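PDB 5U75: enterotoxin-like toxin X from Staphylococcus aureus, which binds sialylated glycans on neutrophil surface glycoproteins, inhibiting phagocytosis and killing by these cells, and is also a superantigen. Local coordinates for the NDG/GAL/SIA/FUC site. Residues are numbered along the deposited sequence; one frame, centred on the assembly and turned at random.

The NDG/GAL/SIA/FUC site. Residues 92, 128-130, 132, 135, 138, 140-141, 144. With NDG (2-acetamido-2-deoxy-alpha-D-glucopyranose), chain B; GAL (beta-D-galactopyranose), chain C; SIA (N-acetyl-alpha-neuraminic acid), chain D; FUC (alpha-L-fucopyranose), chain E.
This is the V-shaped sialyl Lewis X site of the C-terminal beta-grasp domain, centred on strand 128-132 and the 3-10 helix 139-141, with flanking loop residues. Hydrogen bonds hold SIA along the strand. The acetamido N5 of SIA donates to the backbone carbonyl Lys128 O (2.8 Å), nearly along the C=O axis. Thr130 grips the SIA carboxylate twice: its backbone N donates almost straight to O1B, and its hydroxyl OG1 donates to SIA O1A (2.7 Å). Arg141, bent at chi3 (64°), comes side-on to the glycerol tail. Its NE points in plane at SIA O9 (3.0 Å), and NH2 reaches O8 with a tilt. NH1 and NH2 both hold Thr130 O, and NH1 bonds Gln138 OE1, so the rotation of the guanidinium is fixed. GAL C5 lies over one face, towards the rim.

Glu132 and Lys135 run extended beyond CG; Glu132 CG is anti to the carbonyl carbon (chi1 -59°). Glu132 OE2 takes GAL O6 on its anti lone pair (2.5 Å) and FUC O3 from above the carboxylate plane. Gln138 NE2 also donates to GAL O6, and Lys135 NZ reaches FUC O2 (2.9 Å). Asn140 OD1 accepts from NDG O6 on an in-plane lone pair, and ND2 donates to ring O5.

Arg141 NH2 with SIA O1B and Lys135 NZ with Glu132 OE2 form longer salt bridges (both 3.5 Å).

Water 2 links GAL O6 to Glu132 N and Arg141 NH1. Tyr129 sets its CE1, CZ and OH end against SIA C11, and Val144 CG2 lies by SIA C9. The site lets the toxin bind sialylated neutrophil glycoproteins.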
# COMPACT_ATOMS: atom_id res chain seq x y z
N LEU A 92 3.32 8.12 -8.78
CA LEU A 92 2.70 7.94 -7.47
C LEU A 92 1.38 7.16 -7.57
O LEU A 92 1.06 6.38 -6.68
CB LEU A 92 2.53 9.28 -6.76
CG LEU A 92 1.95 9.25 -5.34
CD1 LEU A 92 2.72 8.28 -4.45
CD2 LEU A 92 1.98 10.66 -4.78
N LYS A 128 9.17 12.23 2.19
CA LYS A 128 8.01 11.37 2.32
C LYS A 128 6.88 11.67 1.33
O LYS A 128 6.76 12.78 0.83
CB LYS A 128 7.47 11.44 3.75
CG LYS A 128 6.91 12.79 4.13
CD LYS A 128 6.59 12.80 5.62
CE LYS A 128 5.96 14.12 6.03
NZ LYS A 128 5.35 14.02 7.39
N TYR A 129 6.09 10.64 1.07
CA TYR A 129 4.82 10.73 0.38
C TYR A 129 3.80 10.04 1.27
O TYR A 129 3.91 8.84 1.55
CB TYR A 129 4.86 10.06 -1.00
CG TYR A 129 5.97 10.54 -1.90
CD1 TYR A 129 5.79 11.65 -2.73
CD2 TYR A 129 7.20 9.87 -1.93
CE1 TYR A 129 6.81 12.10 -3.56
CE2 TYR A 129 8.22 10.30 -2.77
CZ TYR A 129 8.03 11.42 -3.58
OH TYR A 129 9.05 11.84 -4.40
N THR A 130 2.78 10.80 1.68
CA THR A 130 1.80 10.34 2.65
C THR A 130 0.50 9.94 1.97
O THR A 130 -0.08 10.72 1.22
CB THR A 130 1.51 11.42 3.73
OG1 THR A 130 2.73 11.84 4.33
CG2 THR A 130 0.55 10.88 4.77
N GLU A 132 -3.16 8.82 2.82
CA GLU A 132 -4.22 8.74 3.81
C GLU A 132 -5.16 7.58 3.49
O GLU A 132 -5.78 7.56 2.42
CB GLU A 132 -4.99 10.06 3.86
CG GLU A 132 -4.14 11.25 4.21
CD GLU A 132 -4.98 12.49 4.45
OE1 GLU A 132 -5.66 12.52 5.49
OE2 GLU A 132 -4.97 13.41 3.60
N LYS A 135 -9.39 7.31 2.26
CA LYS A 135 -9.90 7.81 1.01
C LYS A 135 -8.91 7.48 -0.12
O LYS A 135 -7.76 7.12 0.14
CB LYS A 135 -10.12 9.33 1.09
CG LYS A 135 -8.88 10.15 1.40
CD LYS A 135 -9.15 11.63 1.54
CE LYS A 135 -7.85 12.39 1.77
NZ LYS A 135 -8.04 13.84 2.08
N GLN A 138 -5.58 11.49 -4.05
CA GLN A 138 -6.11 12.68 -4.73
C GLN A 138 -5.63 12.68 -6.20
O GLN A 138 -4.46 12.37 -6.48
CB GLN A 138 -5.68 13.95 -4.03
CG GLN A 138 -6.19 14.08 -2.59
CD GLN A 138 -5.14 13.73 -1.54
OE1 GLN A 138 -4.48 12.68 -1.63
NE2 GLN A 138 -4.98 14.58 -0.53
N ASN A 140 -4.91 14.98 -8.32
CA ASN A 140 -3.79 15.88 -8.64
C ASN A 140 -2.38 15.34 -8.28
O ASN A 140 -1.36 15.96 -8.63
CB ASN A 140 -4.01 17.31 -8.09
CG ASN A 140 -3.86 17.43 -6.57
OD1 ASN A 140 -3.38 16.53 -5.90
ND2 ASN A 140 -4.26 18.59 -6.03
N ARG A 141 -2.33 14.21 -7.57
CA ARG A 141 -1.06 13.57 -7.18
C ARG A 141 -0.67 12.40 -8.08
O ARG A 141 0.42 11.87 -7.93
CB ARG A 141 -1.18 13.03 -5.74
CG ARG A 141 -1.63 14.09 -4.75
CD ARG A 141 -1.83 13.52 -3.36
NE ARG A 141 -0.57 13.02 -2.79
CZ ARG A 141 -0.49 12.25 -1.70
NH1 ARG A 141 -1.58 11.88 -1.04
NH2 ARG A 141 0.71 11.83 -1.29
N VAL A 144 2.93 12.38 -10.14
CA VAL A 144 4.19 12.69 -9.47
C VAL A 144 5.15 11.54 -9.74
O VAL A 144 4.77 10.38 -9.62
CB VAL A 144 3.97 12.87 -7.94
CG1 VAL A 144 5.30 12.96 -7.18
CG2 VAL A 144 3.13 14.12 -7.69
C1 NDG B . -5.21 19.14 -2.65
C2 NDG B . -5.56 18.27 -1.45
C3 NDG B . -4.45 18.36 -0.41
C4 NDG B . -3.16 17.86 -1.07
C5 NDG B . -2.86 18.68 -2.33
C6 NDG B . -1.67 18.13 -3.10
C7 NDG B . -7.83 17.74 -0.69
C8 NDG B . -9.10 18.29 -0.11
O5 NDG B . -3.99 18.66 -3.22
O3 NDG B . -4.78 17.57 0.74
O4 NDG B . -2.05 17.99 -0.18
O6 NDG B . -2.03 16.80 -3.51
O7 NDG B . -7.73 16.54 -0.93
N2 NDG B . -6.86 18.63 -0.91
O1 NDG B . -5.01 20.49 -2.24
C1 GAL C . -1.29 16.80 0.03
C2 GAL C . 0.02 17.24 0.65
C3 GAL C . 0.86 16.03 1.06
C4 GAL C . 0.02 15.14 1.98
C5 GAL C . -1.30 14.75 1.32
C6 GAL C . -2.13 13.88 2.25
O2 GAL C . 0.75 18.06 -0.26
O3 GAL C . 2.06 16.50 1.71
O4 GAL C . -0.20 15.84 3.20
O5 GAL C . -2.02 15.91 0.91
O6 GAL C . -3.36 13.46 1.66
C1 SIA D . 3.15 14.40 1.83
C2 SIA D . 3.29 15.86 1.38
C3 SIA D . 4.48 16.57 2.04
C4 SIA D . 5.81 16.02 1.53
C5 SIA D . 5.89 16.01 -0.00
C6 SIA D . 4.65 15.33 -0.57
C7 SIA D . 4.47 15.31 -2.09
C8 SIA D . 3.12 14.74 -2.47
C9 SIA D . 3.07 14.37 -3.95
C10 SIA D . 7.76 15.67 -1.54
C11 SIA D . 8.97 14.86 -1.87
N5 SIA D . 7.10 15.32 -0.43
O1A SIA D . 3.45 14.10 3.00
O1B SIA D . 2.71 13.54 1.00
O4 SIA D . 6.92 16.76 2.02
O6 SIA D . 3.47 15.93 -0.05
O7 SIA D . 4.68 16.63 -2.64
O8 SIA D . 2.83 13.54 -1.74
O9 SIA D . 1.71 14.21 -4.33
O10 SIA D . 7.38 16.58 -2.29
C1 FUC E . -5.27 18.30 1.88
C2 FUC E . -5.75 17.33 2.96
C3 FUC E . -4.57 16.61 3.60
C4 FUC E . -3.58 17.62 4.14
C5 FUC E . -3.13 18.52 3.00
C6 FUC E . -2.13 19.58 3.44
O2 FUC E . -6.61 16.35 2.40
O3 FUC E . -5.06 15.74 4.63
O4 FUC E . -4.20 18.37 5.19
O5 FUC E . -4.25 19.16 2.38
O HOH W 1 9.15 15.09 2.05
O HOH W 2 -3.43 10.82 0.84